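Local structure of ATP-dependent 6-phosphofructokinase isozyme 2 (Escherichia coli, 3UMO) at residues A[4-9]-A[55-60]; A[17-22]-A[93-98]. The protein catalyses the ATP-dependent phosphorylation of D-fructose 6-phosphate to fructose 1,6-bisphosphate, the first committing step of glycolysis, and works as a homodimer. All blocks are in the same frame, centred on the assembly; numbering follows the deposited sequence.

Contact 1. Residues A[4-9]-A[55-60]; sequences IYTLTL and ATAIFP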
ATOM      1  N   ILE A   4      33.102  26.787   9.647  1.00 23.51           N
ATOM      2  CA  ILE A   4      32.156  25.723   9.964  1.00 22.12           C
ATOM      3  C   ILE A   4      32.576  24.400   9.335  1.00 27.10           C
ATOM      4  O   ILE A   4      32.931  24.343   8.152  1.00 27.19           O
ATOM      5  CB  ILE A   4      30.741  26.083   9.480  1.00 26.52           C
ATOM      6  CG1 ILE A   4      30.300  27.411  10.098  1.00 27.50           C
ATOM      7  CG2 ILE A   4      29.750  24.979   9.829  1.00 25.53           C
ATOM      8  CD1 ILE A   4      29.062  28.013   9.438  1.00 29.43           C
ATOM      9  N   TYR A   5      32.533  23.339  10.134  1.00 22.97           N
ATOM     10  CA  TYR A   5      32.827  21.996   9.664  1.00 24.31           C
ATOM     11  C   TYR A   5      31.671  21.080  10.014  1.00 23.08           C
ATOM     12  O   TYR A   5      30.946  21.326  10.984  1.00 20.93           O
ATOM     13  CB  TYR A   5      34.104  21.470  10.325  1.00 22.62           C
ATOM     14  CG  TYR A   5      35.346  22.265   9.988  1.00 22.05           C
ATOM     15  CD1 TYR A   5      35.665  23.420  10.688  1.00 24.80           C
ATOM     16  CD2 TYR A   5      36.202  21.852   8.974  1.00 29.22           C
ATOM     17  CE1 TYR A   5      36.800  24.153  10.378  1.00 27.53           C
ATOM     18  CE2 TYR A   5      37.341  22.576   8.661  1.00 30.90           C
ATOM     19  CZ  TYR A   5      37.631  23.723   9.366  1.00 31.01           C
ATOM     20  OH  TYR A   5      38.766  24.439   9.062  1.00 35.48           O
ATOM     21  N   THR A   6      31.490  20.017   9.236  1.00 19.27           N
ATOM     22  CA  THR A   6      30.520  18.995   9.619  1.00 20.51           C
ATOM     23  C   THR A   6      31.172  17.622   9.644  1.00 22.00           C
ATOM     24  O   THR A   6      32.196  17.388   8.983  1.00 23.48           O
ATOM     25  CB  THR A   6      29.274  18.954   8.701  1.00 21.53           C
ATOM     26  OG1 THR A   6      29.615  18.346   7.450  1.00 24.16           O
ATOM     27  CG2 THR A   6      28.696  20.352   8.480  1.00 22.71           C
ATOM     28  N   LEU A   7      30.583  16.723  10.418  1.00 21.32           N
ATOM     29  CA  LEU A   7      31.108  15.373  10.546  1.00 22.83           C
ATOM     30  C   LEU A   7      30.003  14.360  10.304  1.00 21.61           C
ATOM     31  O   LEU A   7      28.964  14.393  10.975  1.00 22.66           O
ATOM     32  CB  LEU A   7      31.724  15.161  11.932  1.00 22.47           C
ATOM     33  CG  LEU A   7      32.239  13.745  12.184  1.00 23.04           C
ATOM     34  CD1 LEU A   7      33.368  13.415  11.220  1.00 23.66           C
ATOM     35  CD2 LEU A   7      32.696  13.587  13.631  1.00 22.49           C
ATOM     36  N   THR A   8      30.222  13.466   9.342  1.00 19.84           N
ATOM     37  CA  THR A   8      29.240  12.441   8.991  1.00 16.98           C
ATOM     38  C   THR A   8      29.901  11.082   9.085  1.00 22.49           C
ATOM     39  O   THR A   8      30.623  10.677   8.175  1.00 22.36           O
ATOM     40  CB  THR A   8      28.721  12.626   7.555  1.00 23.44           C
ATOM     41  OG1 THR A   8      28.241  13.961   7.401  1.00 22.46           O
ATOM     42  CG2 THR A   8      27.578  11.653   7.259  1.00 23.99           C
ATOM     43  N   LEU A   9      29.678  10.380  10.193  1.00 19.02           N
ATOM     44  CA  LEU A   9      30.314   9.084  10.379  1.00 20.61           C
ATOM     45  C   LEU A   9      29.674   8.018   9.503  1.00 24.14           C
ATOM     46  O   LEU A   9      30.306   7.008   9.183  1.00 21.29           O
ATOM     47  CB  LEU A   9      30.282   8.666  11.850  1.00 21.81           C
ATOM     48  CG  LEU A   9      31.068   9.564  12.804  1.00 23.53           C
ATOM     49  CD1 LEU A   9      30.824   9.134  14.243  1.00 25.92           C
ATOM     50  CD2 LEU A   9      32.557   9.553  12.467  1.00 24.73           C
ATOM     51  N   ALA A  55      30.813  25.357   4.433  1.00 25.06           N
ATOM     52  CA  ALA A  55      31.126  24.393   5.481  1.00 23.49           C
ATOM     53  C   ALA A  55      31.884  23.220   4.887  1.00 27.41           C
ATOM     54  O   ALA A  55      31.536  22.728   3.810  1.00 27.75           O
ATOM     55  CB  ALA A  55      29.853  23.905   6.169  1.00 24.56           C
ATOM     56  N   THR A  56      32.921  22.774   5.591  1.00 24.45           N
ATOM     57  CA  THR A  56      33.721  21.647   5.128  1.00 25.37           C
ATOM     58  C   THR A  56      33.182  20.343   5.699  1.00 24.25           C
ATOM     59  O   THR A  56      33.089  20.184   6.917  1.00 25.27           O
ATOM     60  CB  THR A  56      35.197  21.806   5.518  1.00 24.30           C
ATOM     61  OG1 THR A  56      35.717  22.990   4.903  1.00 23.87           O
ATOM     62  CG2 THR A  56      36.006  20.610   5.042  1.00 25.22           C
ATOM     63  N   ALA A  57      32.830  19.413   4.815  1.00 25.13           N
ATOM     64  CA  ALA A  57      32.287  18.121   5.234  1.00 26.05           C
ATOM     65  C   ALA A  57      33.391  17.095   5.472  1.00 24.69           C
ATOM     66  O   ALA A  57      34.121  16.734   4.550  1.00 24.61           O
ATOM     67  CB  ALA A  57      31.300  17.599   4.203  1.00 24.17           C
ATOM     68  N   ILE A  58      33.490  16.610   6.708  1.00 22.74           N
ATOM     69  CA  ILE A  58      34.451  15.565   7.050  1.00 23.40           C
ATOM     70  C   ILE A  58      33.699  14.240   7.088  1.00 19.54           C
ATOM     71  O   ILE A  58      32.649  14.148   7.725  1.00 22.60           O
ATOM     72  CB  ILE A  58      35.088  15.818   8.436  1.00 22.41           C
ATOM     73  CG1 ILE A  58      35.707  17.217   8.500  1.00 25.27           C
ATOM     74  CG2 ILE A  58      36.130  14.747   8.758  1.00 26.75           C
ATOM     75  CD1 ILE A  58      36.152  17.628   9.899  1.00 28.85           C
ATOM     76  N   PHE A  59      34.223  13.226   6.401  1.00 22.93           N
ATOM     77  CA  PHE A  59      33.568  11.916   6.350  1.00 21.05           C
ATOM     78  C   PHE A  59      34.481  10.828   5.788  1.00 25.16           C
ATOM     79  O   PHE A  59      35.418  11.121   5.041  1.00 25.62           O
ATOM     80  CB  PHE A  59      32.259  11.978   5.535  1.00 19.41           C
ATOM     81  CG  PHE A  59      32.443  12.420   4.108  1.00 22.80           C
ATOM     82  CD1 PHE A  59      32.644  11.485   3.099  1.00 21.50           C
ATOM     83  CD2 PHE A  59      32.396  13.769   3.771  1.00 27.55           C
ATOM     84  CE1 PHE A  59      32.814  11.887   1.775  1.00 24.71           C
ATOM     85  CE2 PHE A  59      32.563  14.183   2.450  1.00 28.72           C
ATOM     86  CZ  PHE A  59      32.773  13.238   1.450  1.00 24.91           C
ATOM     87  N   PRO A  60      34.210   9.564   6.156  1.00 19.46           N
ATOM     88  CA  PRO A  60      34.918   8.439   5.544  1.00 20.68           C
ATOM     89  C   PRO A  60      34.322   8.130   4.179  1.00 23.91           C
ATOM     90  O   PRO A  60      33.099   8.184   4.007  1.00 24.33           O
ATOM     91  CB  PRO A  60      34.633   7.284   6.508  1.00 21.47           C
ATOM     92  CG  PRO A  60      33.288   7.615   7.093  1.00 24.73           C
ATOM     93  CD  PRO A  60      33.258   9.124   7.197  1.00 22.55           C
TER
HETATM   94  O   HOH W   1      35.108  25.260   6.455  1.00 36.27           O
HETATM   95  O   HOH W   2      30.351  15.658   6.922  1.00 20.39           O
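Thr6 turns its hydroxyl between its own backbone N and carbonyl carbon (chi1 75°), which sets OG1 over Ala57, 3.5 Å from Ala57 CA. Tyr5 instead carries CG anti to its carbonyl carbon (chi1 -63°), and its ring runs side by side with Thr56, CD2 lying 3.6 Å from Thr56 CB. The frame for both is a pair of adjacent parallel strands in the central sheet of the ribokinase-like alpha/beta domain, with axes diverging by 23°. The register Tyr5-Thr56, Thr6-Ala57, Leu7-Ile58 follows from backbone bonds that alternate in direction: Thr56 N to Ile4 O, Thr6 N to Thr56 O, Ile58 N to Thr6 O (2.7 Å) and Thr8 N to Ile58 O.

Tyr5, Leu7, Thr56 and Ile58 share one face of the sheet, where Leu7 and Ile58 cross obliquely with Leu7 CD1 3.9 Å from Ile58 CG2; Leu121 and Gln124 of helix 115-125 cover Ile58 there. The other face bears Ile4, Thr6, Ala55 and Ala57. Ile4 lays its CG2 branch 3.8 Å from Ala55 CB, and Ile48 of helix 40-50 packs on both residues.

Where strand 4-7 ends, two hydroxyls and a carbonyl gather round one water. Thr6 OG1 is hydrogen-bonded to Gly41 O and also accepts from this water, which bonds to Thr8 OG1 as well. Thr8 OG1 makes a further, weak bond to Ile42 N; Gly41 and Ile42 belong to the substrate-binding segment, consistent with this end of the strand lying beside the substrate site. The same water donates to Ile58 O at 2.9 Å, giving that carbonyl a second donor beside Thr8 N. Beyond it, Pro60 CD comes within 3.2 Å of Thr8 O.

Contact 2. Residues A[17-22]-A[93-98]; sequences TITPQI and LHVHVE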
ATOM      1  N   THR A  17      15.492   6.844  -7.925  1.00 19.39           N
ATOM      2  CA  THR A  17      14.949   6.190  -9.106  1.00 20.77           C
ATOM      3  C   THR A  17      13.441   6.382  -9.217  1.00 21.22           C
ATOM      4  O   THR A  17      12.782   6.813  -8.258  1.00 21.33           O
ATOM      5  CB  THR A  17      15.287   4.685  -9.113  1.00 24.37           C
ATOM      6  OG1 THR A  17      14.851   4.104 -10.346  1.00 24.53           O
ATOM      7  CG2 THR A  17      14.611   3.970  -7.945  1.00 21.02           C
ATOM      8  N   ILE A  18      12.903   6.054 -10.389  1.00 18.28           N
ATOM      9  CA  ILE A  18      11.490   6.241 -10.686  1.00 18.35           C
ATOM     10  C   ILE A  18      10.886   4.920 -11.157  1.00 17.20           C
ATOM     11  O   ILE A  18      11.528   4.163 -11.890  1.00 20.93           O
ATOM     12  CB  ILE A  18      11.307   7.316 -11.785  1.00 21.34           C
ATOM     13  CG1 ILE A  18      11.858   8.665 -11.308  1.00 24.21           C
ATOM     14  CG2 ILE A  18       9.853   7.467 -12.158  1.00 25.94           C
ATOM     15  CD1 ILE A  18      12.011   9.694 -12.431  1.00 27.38           C
ATOM     16  N   THR A  19       9.658   4.642 -10.729  1.00 22.21           N
ATOM     17  CA  THR A  19       8.936   3.456 -11.191  1.00 28.50           C
ATOM     18  C   THR A  19       7.446   3.813 -11.325  1.00 26.25           C
ATOM     19  O   THR A  19       6.964   4.713 -10.641  1.00 19.93           O
ATOM     20  CB  THR A  19       9.195   2.247 -10.239  1.00 21.61           C
ATOM     21  OG1 THR A  19       8.854   1.016 -10.897  1.00 25.19           O
ATOM     22  CG2 THR A  19       8.403   2.387  -8.947  1.00 23.02           C
ATOM     23  N   PRO A  20       6.717   3.153 -12.241  1.00 20.92           N
ATOM     24  CA  PRO A  20       5.328   3.589 -12.463  1.00 21.25           C
ATOM     25  C   PRO A  20       4.376   3.265 -11.317  1.00 23.08           C
ATOM     26  O   PRO A  20       3.524   4.087 -10.979  1.00 23.39           O
ATOM     27  CB  PRO A  20       4.910   2.805 -13.718  1.00 27.26           C
ATOM     28  CG  PRO A  20       6.192   2.463 -14.395  1.00 33.13           C
ATOM     29  CD  PRO A  20       7.171   2.217 -13.283  1.00 26.47           C
ATOM     30  N   GLN A  21       4.508   2.084 -10.731  1.00 20.84           N
ATOM     31  CA  GLN A  21       3.590   1.659  -9.683  1.00 24.65           C
ATOM     32  C   GLN A  21       4.377   0.993  -8.565  1.00 20.37           C
ATOM     33  O   GLN A  21       5.519   0.570  -8.764  1.00 22.96           O
ATOM     34  CB  GLN A  21       2.549   0.677 -10.246  1.00 24.13           C
ATOM     35  CG  GLN A  21       1.730   1.202 -11.430  1.00 25.91           C
ATOM     36  CD  GLN A  21       0.522   2.017 -11.005  1.00 26.85           C
ATOM     37  OE1 GLN A  21       0.216   2.120  -9.816  1.00 32.22           O
ATOM     38  NE2 GLN A  21      -0.173   2.607 -11.979  1.00 28.05           N
ATOM     39  N   ILE A  22       3.779   0.906  -7.384  1.00 21.03           N
ATOM     40  CA  ILE A  22       4.397   0.132  -6.317  1.00 15.78           C
ATOM     41  C   ILE A  22       3.448  -0.947  -5.815  1.00 24.55           C
ATOM     42  O   ILE A  22       2.284  -0.690  -5.490  1.00 24.30           O
ATOM     43  CB  ILE A  22       4.945   1.015  -5.165  1.00 21.54           C
ATOM     44  CG1 ILE A  22       5.663   0.142  -4.122  1.00 21.89           C
ATOM     45  CG2 ILE A  22       3.836   1.841  -4.533  1.00 25.01           C
ATOM     46  CD1 ILE A  22       6.577   0.937  -3.201  1.00 23.31           C
ATOM     47  N   LEU A  93      18.173   4.167  -0.916  1.00 21.79           N
ATOM     48  CA  LEU A  93      17.354   4.223  -2.121  1.00 22.28           C
ATOM     49  C   LEU A  93      16.113   5.085  -1.945  1.00 23.68           C
ATOM     50  O   LEU A  93      15.329   4.882  -1.009  1.00 21.02           O
ATOM     51  CB  LEU A  93      16.943   2.816  -2.569  1.00 19.32           C
ATOM     52  CG  LEU A  93      16.182   2.741  -3.899  1.00 27.71           C
ATOM     53  CD1 LEU A  93      17.048   3.227  -5.055  1.00 26.52           C
ATOM     54  CD2 LEU A  93      15.649   1.334  -4.174  1.00 23.75           C
ATOM     55  N   HIS A  94      15.942   6.035  -2.865  1.00 18.13           N
ATOM     56  CA  HIS A  94      14.770   6.897  -2.917  1.00 18.96           C
ATOM     57  C   HIS A  94      13.978   6.499  -4.152  1.00 18.84           C
ATOM     58  O   HIS A  94      14.494   6.560  -5.269  1.00 23.17           O
ATOM     59  CB  HIS A  94      15.208   8.364  -3.027  1.00 23.58           C
ATOM     60  CG  HIS A  94      14.076   9.339  -3.143  1.00 28.97           C
ATOM     61  ND1 HIS A  94      13.451   9.614  -4.343  1.00 30.44           N
ATOM     62  CD2 HIS A  94      13.476  10.122  -2.218  1.00 28.25           C
ATOM     63  CE1 HIS A  94      12.503  10.517  -4.143  1.00 27.69           C
ATOM     64  NE2 HIS A  94      12.500  10.841  -2.863  1.00 27.95           N
ATOM     65  N   VAL A  95      12.729   6.086  -3.962  1.00 18.75           N
ATOM     66  CA  VAL A  95      11.902   5.672  -5.092  1.00 18.85           C
ATOM     67  C   VAL A  95      10.695   6.580  -5.275  1.00 20.90           C
ATOM     68  O   VAL A  95       9.859   6.704  -4.378  1.00 20.97           O
ATOM     69  CB  VAL A  95      11.385   4.229  -4.916  1.00 20.58           C
ATOM     70  CG1 VAL A  95      10.600   3.788  -6.157  1.00 25.53           C
ATOM     71  CG2 VAL A  95      12.527   3.277  -4.632  1.00 19.28           C
ATOM     72  N   HIS A  96      10.593   7.208  -6.441  1.00 19.89           N
ATOM     73  CA  HIS A  96       9.401   7.980  -6.767  1.00 20.96           C
ATOM     74  C   HIS A  96       8.420   7.111  -7.552  1.00 25.07           C
ATOM     75  O   HIS A  96       8.794   6.499  -8.552  1.00 24.71           O
ATOM     76  CB  HIS A  96       9.758   9.203  -7.597  1.00 24.17           C
ATOM     77  CG  HIS A  96       8.573  10.048  -7.941  1.00 27.77           C
ATOM     78  ND1 HIS A  96       8.093  11.024  -7.092  1.00 31.90           N
ATOM     79  CD2 HIS A  96       7.750  10.039  -9.012  1.00 27.62           C
ATOM     80  CE1 HIS A  96       7.033  11.597  -7.644  1.00 33.97           C
ATOM     81  NE2 HIS A  96       6.804  11.011  -8.808  1.00 30.01           N
ATOM     82  N   VAL A  97       7.170   7.046  -7.093  1.00 22.12           N
ATOM     83  CA  VAL A  97       6.136   6.297  -7.798  1.00 24.28           C
ATOM     84  C   VAL A  97       5.295   7.250  -8.650  1.00 23.13           C
ATOM     85  O   VAL A  97       4.591   8.116  -8.127  1.00 23.36           O
ATOM     86  CB  VAL A  97       5.247   5.492  -6.827  1.00 27.23           C
ATOM     87  CG1 VAL A  97       4.285   4.626  -7.612  1.00 22.96           C
ATOM     88  CG2 VAL A  97       6.111   4.633  -5.908  1.00 25.00           C
ATOM     89  N   GLU A  98       5.365   7.083  -9.970  1.00 23.21           N
ATOM     90  CA  GLU A  98       4.720   8.024 -10.884  0.54 26.22           C
ATOM     91  C   GLU A  98       3.199   8.083 -10.737  1.00 26.75           C
ATOM     92  O   GLU A  98       2.615   9.164 -10.796  1.00 29.77           O
ATOM     93  CB  GLU A  98       5.095   7.729 -12.342  0.54 26.11           C
ATOM     94  CG  GLU A  98       5.190   8.976 -13.231  0.54 40.74           C
ATOM     95  CD  GLU A  98       6.555   9.650 -13.158  0.54 47.43           C
ATOM     96  OE1 GLU A  98       6.815  10.379 -12.178  0.54 37.76           O
ATOM     97  OE2 GLU A  98       7.370   9.446 -14.084  0.54 50.56           O
TER
HETATM   98  O   HOH W   3      13.466   9.303  -7.017  1.00 27.98           O
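Thr17 N donates to His94 O (2.9 Å, 171° at the hydrogen), and His96 N returns an equally straight bond to Thr17 O. Thr19 N to His96 O and Glu98 N to Thr19 O continue the alternation, which defines a parallel pairing in the lid sheet. Thr17 O also accepts from a water lying in the ring plane of His94, 2.7 Å from its ND1, while His94 NE2 is bonded to Gln103.

Thr17 holds OG1 anti to its backbone N (chi1 -174°), where it meets Thr31 O; this sends CG2 across to Leu93 CD1 at 3.9 Å. Thr19 repeats the pattern, with OG1 on Arg29 O and CG2 3.8 Å from Val95 CG1. Past the strand end the chain folds round Val97, whose CG1 lies 3.5 Å from Pro20 O and whose CG2 lies 3.9 Å from Ile22 CG2, the two side chains crossing at about a right angle. An alanine in place of Val97 would probably leave a gap beside Ile22 and Pro20 O where the two methyls had packed.

Strand 103-107 borders 93-97, its Tyr104 packing on Ile22 and Val97, while Leu93, Met108 and Phe106 of the second subunit cover Leu93, Thr17 and Val95.

From the N terminus, the chain runs through strand 4-7 of the central sheet and then out along strand 12-19 to the lid. After strands 27-29 and 34-38 the chain returns through helix 40-50 to strand 55-61, and contact 1 closes this loop. Helix 63-75 and strand 80-84 extend the core before 93-98 goes back to the lid and closes contact 2. The segments alternate along the chain, so the two closures cross. Their centres lie about 30 Å apart and their nearest atoms about 15 Å, without touching: contact 1 joins neighbouring core strands, contact 2 neighbouring lid strands, and the substrate-binding residues Ser12 to Asp14 and Gly39 to Asn43 lie on the connections between.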